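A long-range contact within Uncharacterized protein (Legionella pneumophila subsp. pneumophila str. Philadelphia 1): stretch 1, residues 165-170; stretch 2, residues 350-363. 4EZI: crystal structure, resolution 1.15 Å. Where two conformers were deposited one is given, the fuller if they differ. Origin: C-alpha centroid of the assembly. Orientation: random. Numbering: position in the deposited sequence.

Stretch 1, residues 165-170: LAGYSE
Stretch 2, residues 350-363: DHVQAHPFVLKEQV

Stretch 1 opens in a strand that begins earlier in the chain and leads into a helix at Glu170. Residues 351-354 of stretch 2 have helical phi/psi without the regular bonds, with a type I turn from Val352 to His355; a helix continues through Val363 and beyond. Strand and helix are nearly antiparallel, with their axes at 175° and 9.7 Å apart at closest approach. The nearest CA pairs agree with this direction: Ala166 CA lies 7.1 Å from Gln362 CA, Tyr168 CA 7.8 Å from His355 CA, and Ser169 CA 8.3 Å from His351 CA. The contact buries 401 Å², both sides summed.

Leu165 (phi/psi -123/127, chi1 m, chi2 t) is out of reach of the helix. Ala166 (-145/164) points its CB toward it, and this methyl lies 3.9 Å from Gln362 NE2. Gly167 is almost fully extended at -175/178. Its carbonyl accepts a hydrogen bond from Gln362, NE2 to O 3.0 Å, with a bent N-H...O angle of 137°. Gln362 reaches across with chi1 m, chi2 t and chi3 -31°, so a helix side chain satisfies a strand carbonyl.

Tyr168 (-136/140) is the centre of the contact, with 139 Å² covered. Its CB points toward the helix, and chi1 t with chi2 76° brings the ring against stretch 2. His355 (chi1 t, chi2 49°) sets its edge toward one face of this ring. The centroids are 4.2 Å apart, the planes at 55°, and His355 ND1 is 3.3 Å from Tyr168 CG. Val358 (chi1 t) meets the ring edge in an apolar contact, Val358 CG1 to Tyr168 CE1 3.7 Å. At the tip, Tyr168 OH donates a hydrogen bond to His351 O at 2.7 Å. The phenol thus combines apolar packing with a polar anchor on the backbone before the helix.

Ser169 leaves the extended conformation at 64/-123. With chi1 t, its OG forms a 2.7 Å hydrogen bond with His351 NE2, in which either atom could be the donor. His351 (-57/-36, chi1 t, chi2 68°) has a CB that points sideways, but its imidazole comes nearer. The ring also lies obliquely to that of Tyr168, with centroids 5.0 Å apart and planes at 39°. Asp350 braces this loop: its OD1 accepts a bond from Gln353 N at 2.8 Å, while Asp350 N donates to Gln353 OE1 at 2.9 Å.

Glu170 (-48/-39) begins a new helix. Its side chain is extended through chi1 t and chi2 t, its end leads away, and it makes no contact with stretch 2.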

ATOM      1  N   LEU A 165      -4.748  10.379  -0.478  1.00  7.94           N
ATOM      2  CA  LEU A 165      -3.817   9.248  -0.383  1.00  7.55           C
ATOM      3  C   LEU A 165      -4.518   8.102   0.347  1.00  7.25           C
ATOM      4  O   LEU A 165      -4.982   8.291   1.468  1.00  7.88           O
ATOM      5  CB  LEU A 165      -2.552   9.644   0.388  1.00  8.88           C
ATOM      6  CG  LEU A 165      -1.847  10.946  -0.015  1.00  9.51           C
ATOM      7  CD1 LEU A 165      -0.668  11.174   0.935  1.00 10.96           C
ATOM      8  CD2 LEU A 165      -1.420  10.986  -1.470  1.00  9.55           C
ATOM      9  N   ALA A 166      -4.544   6.908  -0.244  1.00  7.59           N
ATOM     10  CA  ALA A 166      -5.161   5.739   0.392  1.00  7.11           C
ATOM     11  C   ALA A 166      -4.375   4.489   0.028  1.00  6.83           C
ATOM     12  O   ALA A 166      -3.640   4.461  -0.941  1.00  7.43           O
ATOM     13  CB  ALA A 166      -6.618   5.575  -0.025  1.00  9.56           C
ATOM     14  N   GLY A 167      -4.619   3.432   0.786  1.00  7.04           N
ATOM     15  CA  GLY A 167      -4.052   2.141   0.477  1.00  6.63           C
ATOM     16  C   GLY A 167      -4.595   1.121   1.438  1.00  6.92           C
ATOM     17  O   GLY A 167      -5.326   1.476   2.362  1.00  8.09           O
ATOM     18  N   TYR A 168      -4.204  -0.145   1.266  1.00  6.54           N
ATOM     19  CA  TYR A 168      -4.684  -1.214   2.161  1.00  6.45           C
ATOM     20  C   TYR A 168      -3.514  -2.092   2.532  1.00  7.18           C
ATOM     21  O   TYR A 168      -2.694  -2.448   1.694  1.00  7.25           O
ATOM     22  CB  TYR A 168      -5.767  -2.054   1.472  1.00  7.26           C
ATOM     23  CG  TYR A 168      -6.620  -2.846   2.451  1.00  7.36           C
ATOM     24  CD1 TYR A 168      -7.596  -2.201   3.190  1.00  8.12           C
ATOM     25  CD2 TYR A 168      -6.446  -4.214   2.669  1.00  7.59           C
ATOM     26  CE1 TYR A 168      -8.386  -2.901   4.106  1.00  8.03           C
ATOM     27  CE2 TYR A 168      -7.207  -4.911   3.586  1.00  7.71           C
ATOM     28  CZ  TYR A 168      -8.184  -4.240   4.297  1.00  7.91           C
ATOM     29  OH  TYR A 168      -8.932  -4.874   5.247  1.00  9.57           O
ATOM     30  N   SER A 169      -3.487  -2.504   3.794  1.00  6.96           N
ATOM     31  CA  SER A 169      -2.554  -3.533   4.283  1.00  7.79           C
ATOM     32  C   SER A 169      -1.125  -2.996   4.136  1.00  7.37           C
ATOM     33  O   SER A 169      -0.844  -1.925   4.694  1.00  7.97           O
ATOM     34  CB  SER A 169      -2.870  -4.866   3.601  1.00  9.13           C
ATOM     35  OG  SER A 169      -2.295  -5.963   4.276  1.00 11.08           O
ATOM     36  N   GLU A 170      -0.219  -3.675   3.430  1.00  7.70           N
ATOM     37  CA  GLU A 170       1.097  -3.072   3.164  1.00  7.37           C
ATOM     38  C   GLU A 170       0.923  -1.641   2.647  1.00  7.35           C
ATOM     39  O   GLU A 170       1.706  -0.755   2.983  1.00  7.54           O
ATOM     40  CB  GLU A 170       1.902  -3.879   2.129  1.00  7.58           C
ATOM     41  CG  GLU A 170       3.284  -3.299   1.900  1.00  8.16           C
ATOM     42  CD  GLU A 170       4.063  -3.904   0.768  1.00  7.76           C
ATOM     43  OE1 GLU A 170       3.504  -4.647  -0.049  1.00  7.25           O
ATOM     44  OE2 GLU A 170       5.299  -3.613   0.719  1.00  7.13           O
ATOM     45  N   ASP A 350     -12.849 -10.214   8.812  1.00  9.11           N
ATOM     46  CA  ASP A 350     -11.396 -10.372   8.777  1.00  8.20           C
ATOM     47  C   ASP A 350     -10.749  -9.404   7.776  1.00  7.75           C
ATOM     48  O   ASP A 350     -11.406  -8.560   7.174  1.00  9.10           O
ATOM     49  CB  ASP A 350     -11.014 -11.835   8.583  1.00  9.73           C
ATOM     50  CG  ASP A 350     -11.229 -12.349   7.175  1.00 10.55           C
ATOM     51  OD1 ASP A 350     -11.227 -11.569   6.205  1.00 10.41           O
ATOM     52  OD2 ASP A 350     -11.343 -13.591   7.052  1.00 15.01           O
ATOM     53  N   HIS A 351      -9.428  -9.479   7.665  1.00  8.26           N
ATOM     54  CA  HIS A 351      -8.663  -8.531   6.844  1.00  7.41           C
ATOM     55  C   HIS A 351      -9.130  -8.512   5.398  1.00  8.91           C
ATOM     56  O   HIS A 351      -9.103  -7.478   4.726  1.00 10.13           O
ATOM     57  CB  HIS A 351      -7.195  -8.960   6.900  1.00  8.01           C
ATOM     58  CG  HIS A 351      -6.198  -7.961   6.369  1.00  8.25           C
ATOM     59  ND1 HIS A 351      -5.943  -6.755   6.990  1.00  7.81           N
ATOM     60  CD2 HIS A 351      -5.306  -8.043   5.341  1.00  8.87           C
ATOM     61  CE1 HIS A 351      -4.937  -6.143   6.372  1.00  9.03           C
ATOM     62  NE2 HIS A 351      -4.523  -6.908   5.379  1.00  9.94           N
ATOM     63  N   VAL A 352      -9.512  -9.667   4.890  1.00  8.05           N
ATOM     64  CA  VAL A 352      -9.959  -9.779   3.507  1.00  8.94           C
ATOM     65  C   VAL A 352     -11.425  -9.371   3.353  1.00  9.10           C
ATOM     66  O   VAL A 352     -11.790  -8.563   2.493  1.00  9.93           O
ATOM     67  CB  VAL A 352      -9.713 -11.192   2.964  1.00 10.57           C
ATOM     68  CG1 VAL A 352     -10.211 -11.315   1.534  1.00 13.81           C
ATOM     69  CG2 VAL A 352      -8.225 -11.547   3.091  1.00 13.57           C
ATOM     70  N   GLN A 353     -12.263  -9.929   4.202  1.00  9.06           N
ATOM     71  CA  GLN A 353     -13.681  -9.631   4.143  1.00  8.72           C
ATOM     72  C   GLN A 353     -13.990  -8.136   4.310  1.00  8.71           C
ATOM     73  O   GLN A 353     -14.950  -7.618   3.730  1.00  9.39           O
ATOM     74  CB  GLN A 353     -14.434 -10.404   5.226  1.00 10.41           C
ATOM     75  CG  GLN A 353     -14.345 -11.919   5.104  1.00 11.70           C
ATOM     76  CD  GLN A 353     -14.736 -12.645   6.388  1.00 12.38           C
ATOM     77  OE1 GLN A 353     -14.537 -12.156   7.506  1.00 11.89           O
ATOM     78  NE2 GLN A 353     -15.295 -13.829   6.225  1.00 16.15           N
ATOM     79  N   ALA A 354     -13.226  -7.471   5.172  1.00  8.87           N
ATOM     80  CA  ALA A 354     -13.450  -6.067   5.469  1.00  7.65           C
ATOM     81  C   ALA A 354     -13.050  -5.143   4.332  1.00  8.55           C
ATOM     82  O   ALA A 354     -13.437  -3.982   4.331  1.00  9.08           O
ATOM     83  CB  ALA A 354     -12.712  -5.668   6.745  1.00  9.14           C
ATOM     84  N   HIS A 355     -12.236  -5.633   3.398  1.00  8.38           N
ATOM     85  CA  HIS A 355     -11.609  -4.758   2.420  1.00  8.91           C
ATOM     86  C   HIS A 355     -12.600  -3.861   1.658  1.00  8.79           C
ATOM     87  O   HIS A 355     -12.389  -2.649   1.609  1.00  8.72           O
ATOM     88  CB  HIS A 355     -10.733  -5.597   1.510  1.00 10.58           C
ATOM     89  CG  HIS A 355     -10.019  -4.821   0.457  1.00 13.55           C
ATOM     90  ND1 HIS A 355      -9.309  -3.670   0.718  1.00 17.08           N
ATOM     91  CD2 HIS A 355      -9.864  -5.070  -0.865  1.00 18.65           C
ATOM     92  CE1 HIS A 355      -8.732  -3.252  -0.396  1.00 17.12           C
ATOM     93  NE2 HIS A 355      -9.057  -4.081  -1.374  1.00 16.27           N
ATOM     94  N   PRO A 356     -13.684  -4.411   1.076  1.00  8.27           N
ATOM     95  CA  PRO A 356     -14.571  -3.500   0.325  1.00  8.91           C
ATOM     96  C   PRO A 356     -15.291  -2.482   1.216  1.00  8.44           C
ATOM     97  O   PRO A 356     -15.611  -1.376   0.764  1.00  8.54           O
ATOM     98  CB  PRO A 356     -15.551  -4.440  -0.378  1.00  9.93           C
ATOM     99  CG  PRO A 356     -15.483  -5.719   0.376  1.00 11.45           C
ATOM    100  CD  PRO A 356     -14.080  -5.817   0.918  1.00  9.36           C
ATOM    101  N   PHE A 357     -15.536  -2.848   2.477  1.00  7.96           N
ATOM    102  CA  PHE A 357     -16.112  -1.913   3.440  1.00  8.50           C
ATOM    103  C   PHE A 357     -15.144  -0.772   3.734  1.00  8.21           C
ATOM    104  O   PHE A 357     -15.537   0.398   3.807  1.00  9.47           O
ATOM    105  CB  PHE A 357     -16.489  -2.633   4.744  1.00  9.01           C
ATOM    106  CG  PHE A 357     -17.573  -3.671   4.587  1.00  9.66           C
ATOM    107  CD1 PHE A 357     -17.260  -4.939   4.165  1.00  9.51           C
ATOM    108  CD2 PHE A 357     -18.912  -3.383   4.860  1.00 11.35           C
ATOM    109  CE1 PHE A 357     -18.229  -5.898   3.985  1.00 12.26           C
ATOM    110  CE2 PHE A 357     -19.893  -4.358   4.680  1.00 13.27           C
ATOM    111  CZ  PHE A 357     -19.548  -5.601   4.239  1.00 13.52           C
ATOM    112  N   VAL A 358     -13.870  -1.101   3.903  1.00  8.04           N
ATOM    113  CA  VAL A 358     -12.830  -0.105   4.115  1.00  7.80           C
ATOM    114  C   VAL A 358     -12.688   0.793   2.879  1.00  8.04           C
ATOM    115  O   VAL A 358     -12.592   2.028   3.030  1.00  8.50           O
ATOM    116  CB  VAL A 358     -11.507  -0.762   4.517  1.00  7.51           C
ATOM    117  CG1 VAL A 358     -10.361   0.247   4.487  1.00  9.08           C
ATOM    118  CG2 VAL A 358     -11.648  -1.415   5.901  1.00  8.98           C
ATOM    119  N   LEU A 359     -12.681   0.207   1.680  1.00  7.55           N
ATOM    120  CA  LEU A 359     -12.611   1.030   0.469  1.00  7.87           C
ATOM    121  C   LEU A 359     -13.759   2.048   0.414  1.00  8.64           C
ATOM    122  O   LEU A 359     -13.564   3.203   0.026  1.00  8.86           O
ATOM    123  CB  LEU A 359     -12.538   0.134  -0.779  0.50  8.29           C
ATOM    124  CG  LEU A 359     -12.426   0.760  -2.183  0.50  8.01           C
ATOM    125  CD1 LEU A 359     -11.328   1.779  -2.284  0.50  9.98           C
ATOM    126  CD2 LEU A 359     -12.237  -0.338  -3.238  0.50 10.66           C
ATOM    127  N   LYS A 360     -14.960   1.600   0.761  1.00  8.49           N
ATOM    128  CA  LYS A 360     -16.131   2.496   0.752  1.00  9.75           C
ATOM    129  C   LYS A 360     -15.929   3.660   1.719  1.00  9.69           C
ATOM    130  O   LYS A 360     -16.212   4.815   1.377  1.00 10.76           O
ATOM    131  CB  LYS A 360     -17.395   1.701   1.093  1.00 10.14           C
ATOM    132  CG  LYS A 360     -18.687   2.504   1.111  1.00 15.49           C
ATOM    133  CD  LYS A 360     -18.951   3.281  -0.137  1.00 21.42           C
ATOM    134  CE  LYS A 360     -20.426   3.777  -0.215  1.00 22.47           C
ATOM    135  NZ  LYS A 360     -21.009   4.080   1.132  1.00 26.53           N
ATOM    136  N   GLU A 361     -15.403   3.365   2.901  1.00  8.87           N
ATOM    137  CA  GLU A 361     -15.090   4.416   3.860  1.00  9.79           C
ATOM    138  C   GLU A 361     -14.059   5.393   3.339  1.00  9.10           C
ATOM    139  O   GLU A 361     -14.150   6.599   3.599  1.00  9.83           O
ATOM    140  CB  GLU A 361     -14.643   3.857   5.195  1.00  9.83           C
ATOM    141  CG  GLU A 361     -15.662   2.994   5.930  1.00 11.99           C
ATOM    142  CD  GLU A 361     -16.961   3.696   6.327  1.00 21.25           C
ATOM    143  OE1 GLU A 361     -16.980   4.926   6.523  1.00 21.80           O
ATOM    144  OE2 GLU A 361     -17.976   2.980   6.478  1.00 26.21           O
ATOM    145  N   GLN A 362     -13.042   4.885   2.648  1.00  8.42           N
ATOM    146  CA  GLN A 362     -12.015   5.765   2.079  1.00  8.73           C
ATOM    147  C   GLN A 362     -12.627   6.739   1.079  1.00  9.01           C
ATOM    148  O   GLN A 362     -12.384   7.940   1.153  1.00  9.81           O
ATOM    149  CB  GLN A 362     -10.901   4.933   1.412  1.00  8.93           C
ATOM    150  CG  GLN A 362     -10.087   4.139   2.411  1.00  8.55           C
ATOM    151  CD  GLN A 362      -9.175   3.116   1.751  1.00  7.60           C
ATOM    152  OE1 GLN A 362      -9.484   2.567   0.698  1.00  8.76           O
ATOM    153  NE2 GLN A 362      -8.035   2.845   2.373  1.00  7.85           N
ATOM    154  N   VAL A 363     -13.408   6.215   0.147  1.00  8.74           N
ATOM    155  CA  VAL A 363     -14.066   7.073  -0.848  1.00  9.70           C
ATOM    156  C   VAL A 363     -14.938   8.143  -0.178  1.00 10.32           C
ATOM    157  O   VAL A 363     -14.898   9.312  -0.529  1.00 10.73           O
ATOM    158  CB  VAL A 363     -14.931   6.259  -1.872  1.00 10.72           C
ATOM    159  CG1 VAL A 363     -15.713   7.219  -2.821  1.00 14.24           C
ATOM    160  CG2 VAL A 363     -14.071   5.275  -2.655  1.00 13.01           C
TER